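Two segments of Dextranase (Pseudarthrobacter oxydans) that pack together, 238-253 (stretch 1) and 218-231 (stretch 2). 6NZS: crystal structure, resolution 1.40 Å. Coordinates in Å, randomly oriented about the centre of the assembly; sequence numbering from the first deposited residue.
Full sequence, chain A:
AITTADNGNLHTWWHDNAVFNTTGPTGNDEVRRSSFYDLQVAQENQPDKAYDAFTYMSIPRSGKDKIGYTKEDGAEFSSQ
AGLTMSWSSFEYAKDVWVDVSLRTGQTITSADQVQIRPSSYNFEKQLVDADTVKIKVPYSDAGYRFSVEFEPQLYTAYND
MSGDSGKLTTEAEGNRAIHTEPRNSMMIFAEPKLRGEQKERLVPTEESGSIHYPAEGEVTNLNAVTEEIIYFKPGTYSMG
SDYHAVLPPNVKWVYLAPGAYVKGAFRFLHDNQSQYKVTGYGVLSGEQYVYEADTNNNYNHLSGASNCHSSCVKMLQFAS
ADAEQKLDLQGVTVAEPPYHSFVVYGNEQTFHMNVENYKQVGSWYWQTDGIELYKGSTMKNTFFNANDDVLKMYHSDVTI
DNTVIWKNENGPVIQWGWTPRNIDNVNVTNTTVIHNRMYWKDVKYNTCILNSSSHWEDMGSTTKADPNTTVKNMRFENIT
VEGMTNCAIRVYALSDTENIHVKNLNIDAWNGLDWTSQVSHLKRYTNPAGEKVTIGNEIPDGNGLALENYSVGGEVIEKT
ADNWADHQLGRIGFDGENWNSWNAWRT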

# COMPACT_ATOMS: atom_id res chain seq x y z
N SER A 238 -10.34 -20.17 -8.11
CA SER A 238 -11.35 -19.14 -8.38
C SER A 238 -12.51 -19.28 -7.40
O SER A 238 -13.17 -20.33 -7.37
CB SER A 238 -11.87 -19.25 -9.81
OG SER A 238 -12.99 -18.41 -10.01
N MET A 239 -12.78 -18.23 -6.62
CA MET A 239 -13.96 -18.20 -5.76
C MET A 239 -15.19 -17.65 -6.46
O MET A 239 -16.31 -17.88 -5.99
CB MET A 239 -13.69 -17.38 -4.49
CG MET A 239 -12.73 -18.03 -3.50
SD MET A 239 -12.71 -17.19 -1.91
CE MET A 239 -11.11 -17.69 -1.27
N GLY A 240 -15.01 -16.93 -7.57
CA GLY A 240 -16.10 -16.31 -8.28
C GLY A 240 -16.44 -14.92 -7.75
O GLY A 240 -15.98 -14.49 -6.69
N SER A 241 -17.26 -14.21 -8.51
CA SER A 241 -17.67 -12.87 -8.11
C SER A 241 -18.69 -12.86 -6.97
O SER A 241 -18.92 -11.80 -6.38
CB SER A 241 -18.28 -12.13 -9.31
OG SER A 241 -19.45 -12.80 -9.76
N ASP A 242 -19.29 -14.01 -6.66
CA ASP A 242 -20.43 -14.06 -5.76
C ASP A 242 -20.19 -14.97 -4.55
O ASP A 242 -21.14 -15.51 -3.98
CB ASP A 242 -21.70 -14.47 -6.50
CG ASP A 242 -21.58 -15.82 -7.19
OD1 ASP A 242 -20.47 -16.38 -7.27
OD2 ASP A 242 -22.62 -16.34 -7.65
N TYR A 243 -18.93 -15.13 -4.16
CA TYR A 243 -18.59 -15.90 -2.97
C TYR A 243 -17.24 -15.44 -2.47
O TYR A 243 -16.34 -15.14 -3.26
CB TYR A 243 -18.53 -17.40 -3.29
CG TYR A 243 -17.87 -18.26 -2.22
CD1 TYR A 243 -18.59 -18.71 -1.11
CD2 TYR A 243 -16.54 -18.65 -2.33
CE1 TYR A 243 -17.98 -19.51 -0.14
CE2 TYR A 243 -15.93 -19.44 -1.36
CZ TYR A 243 -16.65 -19.87 -0.27
OH TYR A 243 -16.04 -20.66 0.68
N HIS A 244 -17.10 -15.37 -1.15
CA HIS A 244 -15.80 -15.32 -0.50
C HIS A 244 -15.82 -16.30 0.65
O HIS A 244 -16.88 -16.67 1.17
CB HIS A 244 -15.41 -13.90 -0.04
CG HIS A 244 -16.18 -13.40 1.14
ND1 HIS A 244 -17.55 -13.49 1.25
CD2 HIS A 244 -15.76 -12.76 2.26
CE1 HIS A 244 -17.94 -12.95 2.39
NE2 HIS A 244 -16.87 -12.49 3.02
N ALA A 245 -14.63 -16.76 1.04
CA ALA A 245 -14.50 -17.85 2.00
C ALA A 245 -14.72 -17.31 3.41
O ALA A 245 -13.92 -16.52 3.92
CB ALA A 245 -13.12 -18.49 1.87
N VAL A 246 -15.80 -17.75 4.04
CA VAL A 246 -16.10 -17.43 5.43
C VAL A 246 -15.77 -18.68 6.23
O VAL A 246 -16.50 -19.68 6.17
CB VAL A 246 -17.56 -16.99 5.61
CG1 VAL A 246 -17.87 -16.67 7.06
CG2 VAL A 246 -17.87 -15.79 4.71
N LEU A 247 -14.65 -18.65 6.94
CA LEU A 247 -13.96 -19.85 7.40
C LEU A 247 -14.52 -20.34 8.74
O LEU A 247 -14.86 -19.54 9.61
CB LEU A 247 -12.46 -19.58 7.55
CG LEU A 247 -11.76 -19.22 6.23
CD1 LEU A 247 -10.31 -18.83 6.46
CD2 LEU A 247 -11.85 -20.37 5.23
N PRO A 248 -14.59 -21.66 8.86
CA PRO A 248 -15.13 -22.29 10.08
C PRO A 248 -14.13 -22.22 11.22
O PRO A 248 -12.94 -21.92 11.02
CB PRO A 248 -15.39 -23.73 9.64
CG PRO A 248 -14.41 -23.98 8.55
CD PRO A 248 -14.27 -22.66 7.83
N PRO A 249 -14.57 -22.51 12.46
CA PRO A 249 -13.72 -22.23 13.62
C PRO A 249 -12.47 -23.08 13.70
O PRO A 249 -11.52 -22.69 14.39
CB PRO A 249 -14.65 -22.48 14.82
CG PRO A 249 -15.75 -23.32 14.28
CD PRO A 249 -15.92 -22.95 12.85
N ASN A 250 -12.44 -24.22 13.02
CA ASN A 250 -11.28 -25.10 13.04
C ASN A 250 -10.09 -24.55 12.26
O ASN A 250 -8.95 -24.95 12.52
CB ASN A 250 -11.70 -26.46 12.46
CG ASN A 250 -12.72 -26.32 11.32
OD1 ASN A 250 -13.93 -26.13 11.56
ND2 ASN A 250 -12.24 -26.44 10.07
N VAL A 251 -10.31 -23.63 11.32
CA VAL A 251 -9.24 -23.18 10.43
C VAL A 251 -8.40 -22.12 11.14
O VAL A 251 -8.90 -21.06 11.53
CB VAL A 251 -9.80 -22.64 9.11
CG1 VAL A 251 -8.67 -22.12 8.24
CG2 VAL A 251 -10.57 -23.74 8.39
N LYS A 252 -7.10 -22.40 11.29
CA LYS A 252 -6.19 -21.47 11.94
C LYS A 252 -5.13 -20.93 10.99
O LYS A 252 -4.38 -20.03 11.38
CB LYS A 252 -5.49 -22.16 13.13
CG LYS A 252 -4.59 -23.33 12.72
CD LYS A 252 -4.05 -24.11 13.92
CE LYS A 252 -3.01 -25.13 13.45
NZ LYS A 252 -2.49 -25.98 14.57
N TRP A 253 -5.05 -21.45 9.77
CA TRP A 253 -3.94 -21.11 8.88
C TRP A 253 -4.41 -21.24 7.44
O TRP A 253 -4.94 -22.28 7.05
CB TRP A 253 -2.79 -22.09 9.14
CG TRP A 253 -1.42 -21.71 8.62
CD1 TRP A 253 -1.12 -20.82 7.63
CD2 TRP A 253 -0.18 -22.25 9.08
NE1 TRP A 253 0.25 -20.77 7.46
CE2 TRP A 253 0.84 -21.63 8.34
CE3 TRP A 253 0.16 -23.18 10.07
CZ2 TRP A 253 2.19 -21.92 8.55
CZ3 TRP A 253 1.49 -23.47 10.27
CH2 TRP A 253 2.50 -22.85 9.52
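Stretch 2 218-231: EVTNLNAVTEEIIY

Two segments that run side by side need not form a continuous sheet; here parallel pairing is confined to the two ends, and side chains bridge the middle. Stretch 2 follows stretch 1 in the same direction, Glu218 beside Ser238 and Ile229 beside Trp253, with each pair's CA atoms 4.8 Å apart. At the first bridge Val219 N donates to Ser238 O (2.8 Å); at the second, Ile230 N donates to Trp253 O (3.0 Å). Just before it, Lys252 N reaches Glu228 O at 2.8 Å. Between these points stretch 2 passes through a short 3-10 segment at Leu222 and Asn223, while stretch 1 has strand character around Ala245 and Val246 and then a type I turn from Pro248 to Val251.

Between the two bridges, amide side chains supply polar links. Asn223 OD1 accepts from both Tyr243 OH (2.7 Å) and Val246 N (2.9 Å), so a single side-chain carbonyl ties the 3-10 segment both to the loop at Tyr243 and to the strand at Val246. Asn250, inside the turn, reverses the roles: its ND2 donates to Val225 O at 2.9 Å and Glu227 O at 2.8 Å, holding the loop that leads into the strand at Ile229. Tyr243, its chi1 in the t well, lays one ring face beneath Thr220, whose CA lies 4.0 Å from the ring centroid in a CH-pi contact.

Apolar side chains add a series of contacts along the same interface. Leu222 CD1 meets Ala245 CB at 4.0 Å and Met239 CE at 4.2 Å. Leu247 points away at CB, yet its end returns, placing CD2 3.7 Å from Ile230 CD1. Val251 CG2 packs on Val225 CG2 at 3.7 Å. At the far end Trp253 CB rests 3.9 Å from Ile229 CG1, both side chains on the same sheet face.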

# COMPACT_ATOMS: atom_id res chain seq x y z
N GLU A 218 -12.60 -24.01 -9.48
CA GLU A 218 -13.56 -23.38 -8.59
C GLU A 218 -13.34 -23.84 -7.15
O GLU A 218 -13.22 -25.04 -6.88
CB GLU A 218 -14.98 -23.73 -9.04
CG GLU A 218 -16.07 -23.29 -8.08
CD GLU A 218 -17.46 -23.71 -8.53
OE1 GLU A 218 -17.58 -24.49 -9.50
OE2 GLU A 218 -18.44 -23.27 -7.89
N VAL A 219 -13.29 -22.88 -6.24
CA VAL A 219 -13.15 -23.15 -4.81
C VAL A 219 -14.26 -22.37 -4.11
O VAL A 219 -14.09 -21.21 -3.71
CB VAL A 219 -11.77 -22.79 -4.25
CG1 VAL A 219 -10.75 -23.79 -4.74
CG2 VAL A 219 -11.33 -21.39 -4.69
N THR A 220 -15.43 -22.99 -3.97
CA THR A 220 -16.56 -22.36 -3.31
C THR A 220 -17.05 -23.19 -2.12
O THR A 220 -18.14 -22.94 -1.61
CB THR A 220 -17.70 -22.13 -4.30
OG1 THR A 220 -17.97 -23.36 -5.00
CG2 THR A 220 -17.30 -21.05 -5.32
N ASN A 221 -16.25 -24.16 -1.68
CA ASN A 221 -16.63 -25.10 -0.63
C ASN A 221 -15.84 -24.90 0.65
O ASN A 221 -15.90 -25.75 1.55
CB ASN A 221 -16.45 -26.53 -1.14
CG ASN A 221 -15.00 -26.84 -1.51
OD1 ASN A 221 -14.18 -25.94 -1.69
ND2 ASN A 221 -14.69 -28.13 -1.64
N LEU A 222 -15.11 -23.79 0.78
CA LEU A 222 -14.20 -23.63 1.91
C LEU A 222 -14.92 -23.38 3.23
O LEU A 222 -14.31 -23.56 4.29
CB LEU A 222 -13.19 -22.52 1.63
CG LEU A 222 -12.28 -22.77 0.43
CD1 LEU A 222 -11.29 -21.62 0.27
CD2 LEU A 222 -11.54 -24.09 0.55
N ASN A 223 -16.19 -22.96 3.20
CA ASN A 223 -16.89 -22.70 4.46
C ASN A 223 -17.11 -23.97 5.27
O ASN A 223 -17.28 -23.89 6.49
CB ASN A 223 -18.26 -22.05 4.20
CG ASN A 223 -18.15 -20.65 3.60
OD1 ASN A 223 -17.08 -20.22 3.16
ND2 ASN A 223 -19.27 -19.94 3.57
N ALA A 224 -17.10 -25.14 4.62
CA ALA A 224 -17.40 -26.40 5.29
C ALA A 224 -16.19 -27.31 5.43
O ALA A 224 -16.36 -28.51 5.69
CB ALA A 224 -18.55 -27.13 4.59
N VAL A 225 -14.97 -26.79 5.25
CA VAL A 225 -13.79 -27.60 5.51
C VAL A 225 -13.69 -27.90 7.00
O VAL A 225 -14.01 -27.06 7.85
CB VAL A 225 -12.51 -26.95 4.96
CG1 VAL A 225 -12.60 -26.74 3.45
CG2 VAL A 225 -12.21 -25.65 5.67
N THR A 226 -13.24 -29.11 7.32
CA THR A 226 -13.08 -29.52 8.71
C THR A 226 -11.64 -29.55 9.18
O THR A 226 -11.40 -29.75 10.38
CB THR A 226 -13.72 -30.90 8.94
OG1 THR A 226 -13.19 -31.81 7.97
CG2 THR A 226 -15.23 -30.82 8.80
N GLU A 227 -10.68 -29.34 8.29
CA GLU A 227 -9.27 -29.38 8.66
C GLU A 227 -8.85 -28.05 9.30
O GLU A 227 -9.59 -27.07 9.31
CB GLU A 227 -8.41 -29.70 7.44
CG GLU A 227 -8.57 -31.13 6.92
CD GLU A 227 -9.73 -31.30 5.94
OE1 GLU A 227 -10.46 -30.32 5.68
OE2 GLU A 227 -9.90 -32.43 5.44
N GLU A 228 -7.62 -28.05 9.83
CA GLU A 228 -7.10 -26.88 10.53
C GLU A 228 -6.38 -25.91 9.60
O GLU A 228 -6.25 -24.73 9.95
CB GLU A 228 -6.09 -27.33 11.59
CG GLU A 228 -6.69 -28.11 12.75
CD GLU A 228 -5.60 -28.63 13.67
OE1 GLU A 228 -5.00 -29.67 13.34
OE2 GLU A 228 -5.33 -27.98 14.70
N ILE A 229 -5.91 -26.38 8.46
CA ILE A 229 -5.05 -25.60 7.57
C ILE A 229 -5.58 -25.76 6.15
O ILE A 229 -5.87 -26.88 5.72
CB ILE A 229 -3.60 -26.11 7.64
CG1 ILE A 229 -3.06 -25.99 9.07
CG2 ILE A 229 -2.70 -25.38 6.62
CD1 ILE A 229 -1.84 -26.84 9.32
N ILE A 230 -5.69 -24.66 5.42
CA ILE A 230 -6.01 -24.68 4.00
C ILE A 230 -4.74 -24.30 3.25
O ILE A 230 -4.22 -23.19 3.45
CB ILE A 230 -7.18 -23.75 3.66
CG1 ILE A 230 -8.42 -24.13 4.48
CG2 ILE A 230 -7.48 -23.84 2.17
CD1 ILE A 230 -9.55 -23.13 4.38
N TYR A 231 -4.25 -25.21 2.42
CA TYR A 231 -2.94 -25.10 1.78
C TYR A 231 -3.17 -25.06 0.28
O TYR A 231 -3.60 -26.06 -0.31
CB TYR A 231 -2.11 -26.32 2.17
CG TYR A 231 -0.65 -26.33 1.73
CD1 TYR A 231 -0.29 -26.29 0.39
CD2 TYR A 231 0.36 -26.45 2.68
CE1 TYR A 231 1.03 -26.32 0.00
CE2 TYR A 231 1.69 -26.48 2.30
CZ TYR A 231 2.01 -26.42 0.96
OH TYR A 231 3.34 -26.46 0.58
O HOH W 1 -18.41 -22.79 1.17
O HOH W 2 -17.83 -21.48 7.75
O HOH W 3 -19.46 -17.40 2.08